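Local atomic coordinates of sarcosine oxidase (Pyrococcus horikoshii, PDB entry 1Y56), a protein that probably oxidises L-proline as the FAD-containing beta subunit of an L-proline dehydrogenase complex that also carries FMN and ATP. Residues W71-S81 against E150-K158; I125-E133 against T237-Y247. All coordinates share one frame; numbering follows the deposited sequence.

Contact 1: residues W71-S81 against E150-K158; sequences WKKYSEEYGFS and EATTAFAVK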
loop_
_atom_site.group_PDB
_atom_site.type_symbol
_atom_site.label_atom_id
_atom_site.label_comp_id
_atom_site.label_asym_id
_atom_site.label_seq_id
_atom_site.Cartn_x
_atom_site.Cartn_y
_atom_site.Cartn_z
ATOM N N TRP B 71 8.729 -56.696 21.250
ATOM C CA TRP B 71 9.584 -56.171 20.186
ATOM C C TRP B 71 10.152 -57.291 19.303
ATOM O O TRP B 71 10.090 -57.194 18.087
ATOM C CB TRP B 71 10.710 -55.295 20.751
ATOM C CG TRP B 71 10.258 -53.926 21.176
ATOM C CD1 TRP B 71 10.274 -53.410 22.444
ATOM C CD2 TRP B 71 9.722 -52.901 20.335
ATOM N NE1 TRP B 71 9.786 -52.129 22.441
ATOM C CE2 TRP B 71 9.441 -51.788 21.160
ATOM C CE3 TRP B 71 9.462 -52.809 18.960
ATOM C CZ2 TRP B 71 8.910 -50.595 20.656
ATOM C CZ3 TRP B 71 8.927 -51.626 18.459
ATOM C CH2 TRP B 71 8.652 -50.537 19.310
ATOM N N LYS B 72 10.678 -58.352 19.914
ATOM C CA LYS B 72 11.156 -59.505 19.155
ATOM C C LYS B 72 10.047 -60.106 18.300
ATOM O O LYS B 72 10.240 -60.356 17.108
ATOM C CB LYS B 72 11.750 -60.583 20.069
ATOM C CG LYS B 72 13.268 -60.451 20.311
ATOM C CD LYS B 72 13.973 -61.814 20.400
ATOM C CE LYS B 72 13.657 -62.522 21.709
ATOM N NZ LYS B 72 14.460 -63.777 21.860
ATOM N N LYS B 73 8.885 -60.318 18.907
ATOM C CA LYS B 73 7.777 -60.979 18.235
ATOM C C LYS B 73 7.288 -60.178 17.041
ATOM O O LYS B 73 7.278 -60.679 15.917
ATOM C CB LYS B 73 6.645 -61.221 19.233
ATOM C CG LYS B 73 5.352 -61.750 18.658
ATOM C CD LYS B 73 4.267 -61.582 19.694
ATOM C CE LYS B 73 3.426 -62.832 19.855
ATOM N NZ LYS B 73 2.339 -62.907 18.837
ATOM N N TYR B 74 6.902 -58.929 17.294
ATOM C CA TYR B 74 6.288 -58.083 16.276
ATOM C C TYR B 74 7.270 -57.588 15.226
ATOM O O TYR B 74 6.919 -57.427 14.066
ATOM C CB TYR B 74 5.578 -56.915 16.933
ATOM C CG TYR B 74 4.323 -57.323 17.653
ATOM C CD1 TYR B 74 4.185 -57.113 19.018
ATOM C CD2 TYR B 74 3.263 -57.914 16.965
ATOM C CE1 TYR B 74 3.021 -57.486 19.690
ATOM C CE2 TYR B 74 2.092 -58.285 17.624
ATOM C CZ TYR B 74 1.984 -58.070 18.985
ATOM O OH TYR B 74 0.841 -58.432 19.644
ATOM N N SER B 75 8.504 -57.351 15.660
ATOM C CA SER B 75 9.618 -57.006 14.783
ATOM C C SER B 75 9.732 -57.959 13.591
ATOM O O SER B 75 9.766 -57.518 12.448
ATOM C CB SER B 75 10.916 -57.009 15.590
ATOM O OG SER B 75 12.012 -56.625 14.798
ATOM N N GLU B 76 9.790 -59.263 13.857
ATOM C CA GLU B 76 9.975 -60.227 12.782
ATOM C C GLU B 76 8.649 -60.593 12.165
ATOM O O GLU B 76 8.579 -60.858 10.972
ATOM C CB GLU B 76 10.741 -61.473 13.247
ATOM C CG GLU B 76 9.945 -62.481 14.072
ATOM C CD GLU B 76 10.776 -63.117 15.207
ATOM O OE1 GLU B 76 10.201 -63.961 15.946
ATOM O OE2 GLU B 76 11.985 -62.767 15.369
ATOM N N GLU B 77 7.598 -60.590 12.978
ATOM C CA GLU B 77 6.280 -60.936 12.499
ATOM C C GLU B 77 5.711 -59.910 11.503
ATOM O O GLU B 77 4.954 -60.285 10.622
ATOM C CB GLU B 77 5.337 -61.152 13.673
ATOM C CG GLU B 77 4.176 -62.065 13.341
ATOM C CD GLU B 77 3.175 -62.202 14.480
ATOM O OE1 GLU B 77 3.578 -62.556 15.616
ATOM O OE2 GLU B 77 1.970 -61.968 14.229
ATOM N N TYR B 78 6.071 -58.630 11.638
ATOM C CA TYR B 78 5.598 -57.566 10.714
ATOM C C TYR B 78 6.724 -56.983 9.847
ATOM O O TYR B 78 6.489 -56.124 8.993
ATOM C CB TYR B 78 4.890 -56.420 11.455
ATOM C CG TYR B 78 3.702 -56.786 12.324
ATOM C CD1 TYR B 78 3.286 -55.931 13.345
ATOM C CD2 TYR B 78 2.995 -57.975 12.137
ATOM C CE1 TYR B 78 2.190 -56.236 14.147
ATOM C CE2 TYR B 78 1.902 -58.300 12.944
ATOM C CZ TYR B 78 1.500 -57.420 13.942
ATOM O OH TYR B 78 0.414 -57.733 14.735
ATOM N N GLY B 79 7.946 -57.446 10.093
ATOM C CA GLY B 79 9.107 -57.122 9.270
ATOM C C GLY B 79 9.592 -55.695 9.397
ATOM O O GLY B 79 9.798 -55.028 8.393
ATOM N N PHE B 80 9.784 -55.215 10.625
ATOM C CA PHE B 80 10.153 -53.818 10.797
ATOM C C PHE B 80 11.497 -53.573 11.442
ATOM O O PHE B 80 11.912 -52.426 11.526
ATOM C CB PHE B 80 9.040 -52.977 11.457
ATOM C CG PHE B 80 8.804 -53.285 12.902
ATOM C CD1 PHE B 80 9.782 -53.019 13.863
ATOM C CD2 PHE B 80 7.584 -53.800 13.313
ATOM C CE1 PHE B 80 9.563 -53.296 15.207
ATOM C CE2 PHE B 80 7.343 -54.069 14.655
ATOM C CZ PHE B 80 8.341 -53.817 15.608
ATOM N N SER B 81 12.192 -54.605 11.898
ATOM C CA SER B 81 13.619 -54.412 12.205
ATOM C C SER B 81 13.928 -53.805 13.579
ATOM O O SER B 81 13.730 -52.613 13.828
ATOM C CB SER B 81 14.298 -53.596 11.089
ATOM O OG SER B 81 15.523 -53.068 11.517
ATOM N N GLU B 150 9.480 -46.132 11.533
ATOM C CA GLU B 150 9.277 -47.413 10.892
ATOM C C GLU B 150 8.325 -48.283 11.712
ATOM O O GLU B 150 7.329 -48.784 11.180
ATOM C CB GLU B 150 10.604 -48.139 10.695
ATOM C CG GLU B 150 10.526 -49.160 9.573
ATOM C CD GLU B 150 11.626 -50.224 9.597
ATOM O OE1 GLU B 150 12.702 -50.022 10.223
ATOM O OE2 GLU B 150 11.402 -51.283 8.965
ATOM N N ALA B 151 8.632 -48.436 13.002
ATOM C CA ALA B 151 7.868 -49.300 13.899
ATOM C C ALA B 151 6.420 -48.849 14.118
ATOM O O ALA B 151 5.513 -49.670 14.232
ATOM C CB ALA B 151 8.584 -49.435 15.221
ATOM N N THR B 152 6.204 -47.541 14.184
ATOM C CA THR B 152 4.867 -47.007 14.399
ATOM C C THR B 152 3.994 -47.254 13.171
ATOM O O THR B 152 2.870 -47.728 13.299
ATOM C CB THR B 152 4.909 -45.509 14.776
ATOM O OG1 THR B 152 5.759 -45.334 15.911
ATOM C CG2 THR B 152 3.532 -45.009 15.134
ATOM N N THR B 153 4.528 -46.945 11.990
ATOM C CA THR B 153 3.806 -47.120 10.730
ATOM C C THR B 153 3.404 -48.580 10.530
ATOM O O THR B 153 2.303 -48.866 10.039
ATOM C CB THR B 153 4.646 -46.627 9.537
ATOM O OG1 THR B 153 4.974 -45.249 9.738
ATOM C CG2 THR B 153 3.879 -46.753 8.245
ATOM N N ALA B 154 4.298 -49.488 10.936
ATOM C CA ALA B 154 4.073 -50.928 10.868
ATOM C C ALA B 154 2.888 -51.334 11.747
ATOM O O ALA B 154 1.875 -51.838 11.244
ATOM C CB ALA B 154 5.337 -51.683 11.248
ATOM N N PHE B 155 2.997 -51.079 13.049
ATOM C CA PHE B 155 1.880 -51.298 13.970
ATOM C C PHE B 155 0.614 -50.634 13.465
ATOM O O PHE B 155 -0.462 -51.164 13.625
ATOM C CB PHE B 155 2.196 -50.751 15.361
ATOM C CG PHE B 155 3.088 -51.627 16.183
ATOM C CD1 PHE B 155 2.650 -52.868 16.622
ATOM C CD2 PHE B 155 4.353 -51.189 16.554
ATOM C CE1 PHE B 155 3.474 -53.677 17.401
ATOM C CE2 PHE B 155 5.195 -51.978 17.334
ATOM C CZ PHE B 155 4.756 -53.232 17.757
ATOM N N ALA B 156 0.754 -49.463 12.863
ATOM C CA ALA B 156 -0.377 -48.737 12.318
ATOM C C ALA B 156 -1.125 -49.540 11.240
ATOM O O ALA B 156 -2.335 -49.751 11.375
ATOM C CB ALA B 156 0.074 -47.378 11.786
ATOM N N VAL B 157 -0.414 -50.003 10.200
ATOM C CA VAL B 157 -1.077 -50.694 9.072
ATOM C C VAL B 157 -1.680 -52.028 9.489
ATOM O O VAL B 157 -2.666 -52.464 8.897
ATOM C CB VAL B 157 -0.184 -50.879 7.782
ATOM C CG1 VAL B 157 0.624 -49.621 7.461
ATOM C CG2 VAL B 157 0.719 -52.096 7.885
ATOM N N LYS B 158 -1.087 -52.664 10.501
ATOM C CA LYS B 158 -1.649 -53.886 11.084
ATOM C C LYS B 158 -2.922 -53.613 11.895
ATOM O O LYS B 158 -3.903 -54.358 11.803
ATOM C CB LYS B 158 -0.615 -54.623 11.930
ATOM C CG LYS B 158 0.272 -55.571 11.124
ATOM C CD LYS B 158 -0.514 -56.801 10.615
ATOM C CE LYS B 158 0.348 -57.732 9.743
ATOM N NZ LYS B 158 0.932 -57.039 8.553
#
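Phe155 drives its ring between Trp71, Tyr74 and Phe80, and this is the tightly packed part of the contact. Its CE1 edge faces the ring of Tyr74 in an offset edge-to-face pair, with planes at 68° and Phe155 CE1 3.8 Å from Tyr74 CG. Phe155 CE2, on the other flank, meets Trp71 CZ3 at 3.9 Å. With chi1 at -78°, Phe155 CG stands anti to the carbonyl carbon, and the ring leans away from its own helix toward these partners. Phe80 lies oblique to it, taking Ala151 CB over one face, 4.2 Å from the ring centroid, and Ala154 CB 3.7 Å from Phe80 CD2. Segments 71-78 and 150-158, parts of helices 58-78 and 148-161, cross at 74° with axes 10.9 Å apart. Their aromatic cluster is extended by His22 of helix 15-26, whose first turn overlaps the probable GxGxxG motif of the Rossmann-type FAD domain; Trp71, bonded through NE1 to Met339 O, has its side chain about 7 Å from the bound FAD. The partly exposed side is carried by Tyr78 and Lys158 in a close CH-pi contact: Lys158, bent at chi2, lays CG over the face of the Tyr78 ring, 3.4 Å from its centroid, while NZ reaches Glu161 in a long, weak ion pair. An alanine in place of Tyr78 is likely to leave the Lys158 methylenes without their aromatic floor and free to swing outward. At exposed Gly79, with positive phi, the chain leaves the helix and leads into Phe80.

Contact 2: residues I125-E133 against T237-Y247; sequences IVPLLDISE and TINPMVISFKY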
loop_
_atom_site.group_PDB
_atom_site.type_symbol
_atom_site.label_atom_id
_atom_site.label_comp_id
_atom_site.label_asym_id
_atom_site.label_seq_id
_atom_site.Cartn_x
_atom_site.Cartn_y
_atom_site.Cartn_z
ATOM N N ILE B 125 33.151 -54.916 22.278
ATOM C CA ILE B 125 31.954 -54.209 21.819
ATOM C C ILE B 125 32.435 -52.771 21.663
ATOM O O ILE B 125 33.190 -52.297 22.507
ATOM C CB ILE B 125 30.870 -54.205 22.916
ATOM C CG1 ILE B 125 30.890 -55.512 23.725
ATOM C CG2 ILE B 125 29.511 -53.941 22.309
ATOM C CD1 ILE B 125 30.033 -55.497 24.977
ATOM N N VAL B 126 32.044 -52.055 20.618
ATOM C CA VAL B 126 32.501 -50.638 20.483
ATOM C C VAL B 126 34.035 -50.424 20.596
ATOM O O VAL B 126 34.518 -49.841 21.565
ATOM C CB VAL B 126 31.800 -49.661 21.494
ATOM C CG1 VAL B 126 31.815 -48.244 20.946
ATOM C CG2 VAL B 126 30.374 -50.078 21.777
ATOM N N PRO B 127 34.799 -50.890 19.594
ATOM C CA PRO B 127 36.253 -50.718 19.639
ATOM C C PRO B 127 36.753 -49.281 19.802
ATOM O O PRO B 127 37.834 -49.090 20.350
ATOM C CB PRO B 127 36.715 -51.295 18.301
ATOM C CG PRO B 127 35.640 -52.242 17.911
ATOM C CD PRO B 127 34.375 -51.620 18.382
ATOM N N LEU B 128 35.981 -48.289 19.353
ATOM C CA LEU B 128 36.414 -46.866 19.387
ATOM C C LEU B 128 36.215 -46.136 20.723
ATOM O O LEU B 128 36.584 -44.960 20.858
ATOM C CB LEU B 128 35.745 -46.059 18.277
ATOM C CG LEU B 128 36.169 -46.316 16.837
ATOM C CD1 LEU B 128 35.384 -45.421 15.917
ATOM C CD2 LEU B 128 37.634 -46.058 16.689
ATOM N N LEU B 129 35.620 -46.834 21.690
ATOM C CA LEU B 129 35.467 -46.339 23.048
ATOM C C LEU B 129 36.811 -45.968 23.663
ATOM O O LEU B 129 37.750 -46.768 23.611
ATOM C CB LEU B 129 34.848 -47.441 23.883
ATOM C CG LEU B 129 33.705 -47.088 24.814
ATOM C CD1 LEU B 129 32.734 -46.148 24.132
ATOM C CD2 LEU B 129 33.014 -48.384 25.205
ATOM N N ASP B 130 36.921 -44.763 24.227
ATOM C CA ASP B 130 38.107 -44.422 25.021
ATOM C C ASP B 130 37.948 -45.046 26.388
ATOM O O ASP B 130 37.001 -44.729 27.116
ATOM C CB ASP B 130 38.301 -42.915 25.162
ATOM C CG ASP B 130 39.505 -42.550 26.040
ATOM O OD1 ASP B 130 39.748 -41.340 26.233
ATOM O OD2 ASP B 130 40.209 -43.455 26.544
ATOM N N ILE B 131 38.878 -45.927 26.743
ATOM C CA ILE B 131 38.674 -46.766 27.913
ATOM C C ILE B 131 39.415 -46.259 29.145
ATOM O O ILE B 131 39.233 -46.771 30.241
ATOM C CB ILE B 131 38.902 -48.285 27.556
ATOM C CG1 ILE B 131 37.686 -49.082 27.986
ATOM C CG2 ILE B 131 40.228 -48.879 28.078
ATOM C CD1 ILE B 131 36.387 -48.484 27.467
ATOM N N SER B 132 40.183 -45.194 28.954
ATOM C CA SER B 132 41.160 -44.738 29.941
ATOM C C SER B 132 40.634 -44.410 31.321
ATOM O O SER B 132 41.365 -44.574 32.287
ATOM C CB SER B 132 42.027 -43.586 29.404
ATOM O OG SER B 132 41.244 -42.571 28.821
ATOM N N GLU B 133 39.399 -43.944 31.447
ATOM C CA GLU B 133 38.890 -43.670 32.799
ATOM C C GLU B 133 37.613 -44.419 33.176
ATOM O O GLU B 133 37.028 -44.165 34.230
ATOM C CB GLU B 133 38.763 -42.171 33.063
ATOM C CG GLU B 133 37.999 -41.396 32.011
ATOM C CD GLU B 133 38.134 -39.881 32.179
ATOM O OE1 GLU B 133 38.121 -39.173 31.138
ATOM O OE2 GLU B 133 38.246 -39.396 33.342
ATOM N N THR B 237 29.917 -49.667 13.294
ATOM C CA THR B 237 30.966 -48.994 14.049
ATOM C C THR B 237 30.539 -48.799 15.505
ATOM O O THR B 237 31.307 -49.112 16.405
ATOM C CB THR B 237 31.377 -47.658 13.395
ATOM O OG1 THR B 237 32.014 -47.926 12.139
ATOM C CG2 THR B 237 32.340 -46.870 14.289
ATOM N N ILE B 238 29.330 -48.286 15.741
ATOM C CA ILE B 238 28.802 -48.201 17.110
ATOM C C ILE B 238 27.475 -48.935 17.196
ATOM O O ILE B 238 26.441 -48.400 16.803
ATOM C CB ILE B 238 28.596 -46.749 17.617
ATOM C CG1 ILE B 238 29.783 -45.849 17.263
ATOM C CG2 ILE B 238 28.335 -46.756 19.123
ATOM C CD1 ILE B 238 29.545 -44.379 17.608
ATOM N N ASN B 239 27.492 -50.147 17.733
ATOM C CA ASN B 239 26.286 -50.964 17.722
ATOM C C ASN B 239 25.337 -50.791 18.886
ATOM O O ASN B 239 24.166 -50.524 18.671
ATOM C CB ASN B 239 26.627 -52.418 17.470
ATOM C CG ASN B 239 27.176 -52.625 16.088
ATOM O OD1 ASN B 239 28.327 -53.000 15.923
ATOM N ND2 ASN B 239 26.364 -52.336 15.077
ATOM N N PRO B 240 25.832 -50.906 20.122
ATOM C CA PRO B 240 24.890 -50.718 21.220
ATOM C C PRO B 240 24.626 -49.234 21.468
ATOM O O PRO B 240 25.350 -48.365 20.944
ATOM C CB PRO B 240 25.639 -51.301 22.413
ATOM C CG PRO B 240 27.081 -51.062 22.091
ATOM C CD PRO B 240 27.206 -51.159 20.601
ATOM N N MET B 241 23.587 -48.950 22.246
ATOM C CA MET B 241 23.393 -47.627 22.806
ATOM C C MET B 241 24.441 -47.465 23.915
ATOM O O MET B 241 24.467 -48.245 24.858
ATOM C CB MET B 241 21.992 -47.546 23.383
ATOM C CG MET B 241 21.536 -46.164 23.760
ATOM S SD MET B 241 20.966 -45.208 22.347
ATOM C CE MET B 241 22.237 -43.978 22.331
ATOM N N VAL B 242 25.341 -46.499 23.788
ATOM C CA VAL B 242 26.289 -46.246 24.875
ATOM C C VAL B 242 25.831 -45.055 25.726
ATOM O O VAL B 242 25.521 -43.977 25.197
ATOM C CB VAL B 242 27.801 -46.205 24.422
ATOM C CG1 VAL B 242 27.941 -46.178 22.928
ATOM C CG2 VAL B 242 28.552 -45.070 25.060
ATOM N N ILE B 243 25.759 -45.283 27.039
ATOM C CA ILE B 243 25.353 -44.262 27.995
ATOM C C ILE B 243 26.534 -43.873 28.852
ATOM O O ILE B 243 27.279 -44.739 29.325
ATOM C CB ILE B 243 24.213 -44.760 28.925
ATOM C CG1 ILE B 243 23.078 -45.408 28.121
ATOM C CG2 ILE B 243 23.698 -43.624 29.838
ATOM C CD1 ILE B 243 22.347 -44.482 27.159
ATOM N N SER B 244 26.703 -42.568 29.047
ATOM C CA SER B 244 27.663 -42.056 30.018
ATOM C C SER B 244 26.996 -41.042 30.952
ATOM O O SER B 244 26.796 -39.882 30.577
ATOM C CB SER B 244 28.866 -41.441 29.315
ATOM O OG SER B 244 29.798 -40.963 30.260
ATOM N N PHE B 245 26.627 -41.488 32.153
ATOM C CA PHE B 245 26.057 -40.592 33.148
ATOM C C PHE B 245 27.074 -39.514 33.512
ATOM O O PHE B 245 26.736 -38.331 33.542
ATOM C CB PHE B 245 25.622 -41.339 34.408
ATOM C CG PHE B 245 24.231 -41.915 34.338
ATOM C CD1 PHE B 245 23.933 -43.115 34.973
ATOM C CD2 PHE B 245 23.211 -41.262 33.648
ATOM C CE1 PHE B 245 22.636 -43.655 34.923
ATOM C CE2 PHE B 245 21.905 -41.805 33.589
ATOM C CZ PHE B 245 21.628 -43.000 34.233
ATOM N N LYS B 246 28.320 -39.911 33.755
ATOM C CA LYS B 246 29.331 -38.950 34.161
ATOM C C LYS B 246 29.482 -37.821 33.147
ATOM O O LYS B 246 29.546 -36.663 33.528
ATOM C CB LYS B 246 30.666 -39.633 34.442
ATOM C CG LYS B 246 31.863 -38.695 34.456
ATOM C CD LYS B 246 33.140 -39.422 34.857
ATOM C CE LYS B 246 34.402 -38.640 34.479
ATOM N NZ LYS B 246 34.673 -37.532 35.439
ATOM N N TYR B 247 29.528 -38.140 31.858
ATOM C CA TYR B 247 29.657 -37.084 30.847
ATOM C C TYR B 247 28.307 -36.568 30.317
ATOM O O TYR B 247 27.994 -36.692 29.141
ATOM C CB TYR B 247 30.600 -37.503 29.714
ATOM C CG TYR B 247 32.058 -37.578 30.131
ATOM C CD1 TYR B 247 32.767 -38.785 30.064
ATOM C CD2 TYR B 247 32.727 -36.443 30.600
ATOM C CE1 TYR B 247 34.109 -38.853 30.460
ATOM C CE2 TYR B 247 34.065 -36.500 30.993
ATOM C CZ TYR B 247 34.745 -37.703 30.924
ATOM O OH TYR B 247 36.057 -37.746 31.313
HETATM O O HOH W 1 33.768 -48.612 17.863
#
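Val126 and Ile125 bring methyl groups against the ring of Pro240, each side chain slanting across it. Val126 CG2 approaches Pro240 CG to 3.5 Å, and Ile125 CG2 comes to the same atom at 3.8 Å. In Val126, chi1 of -155° sends CG1 anti to the backbone N, toward Ile238, and leaves CG2 to meet the proline. Leu128 likewise slants across Thr237, with Leu128 CD1 3.7 Å from Thr237 CG2; the threonine hydroxyl is bonded instead to Lys234 O. Beside this methyl pair a water ties the backbones, accepting from Leu128 N at 2.7 Å and donating to Thr237 O at 2.9 Å. Leu129 comes more loosely to Val242, and both also touch Ile291 of helix 278-291. At the far end Glu133 and Tyr247 meet at about a right angle, carboxylate and ring planes 71° apart. Tyr247 OH donates to Glu133 OE1, which lies at the ring edge, yet the hydroxyl approaches from above the carboxylate plane. Lys246 NZ stays 4.5 Å from Glu133 OE2, beyond a salt bridge but probably still favourable to its charge. The bond from Ser132 N to Asp130 OD2 makes an Asx turn, and Ser132 OG gives that oxygen a second bond. A type I turn from Val126 to Leu129 and the following loop thus pack against Val242 of strand 241-244 and the chain flanking it, consistent with the substrate-side domain of sarcosine oxidase-like flavoenzymes.

In the fold
From the N terminus, the chain first forms strand 8-11 and helix 15-26, then runs along helix 58-78 into the first half of contact 1. Before 150-158 closes that loop, strand 87-91, helix 94-109 and the 125-133 loop have been laid down. Contact 2 therefore opens inside contact 1's loop and closes beyond it, at 237-247: the two cross rather than nest. Contact 1 joins helix 58-78 and the loop after it to helix 148-161, close to FAD, whereas contact 2 fastens a loop to the large mixed sheet beside another chain of the assembly, PH1363. Their centres are 29 Å apart and their nearest atoms about 11 Å, without touching; strands 87-91 and 136-140 carry the chain between these regions.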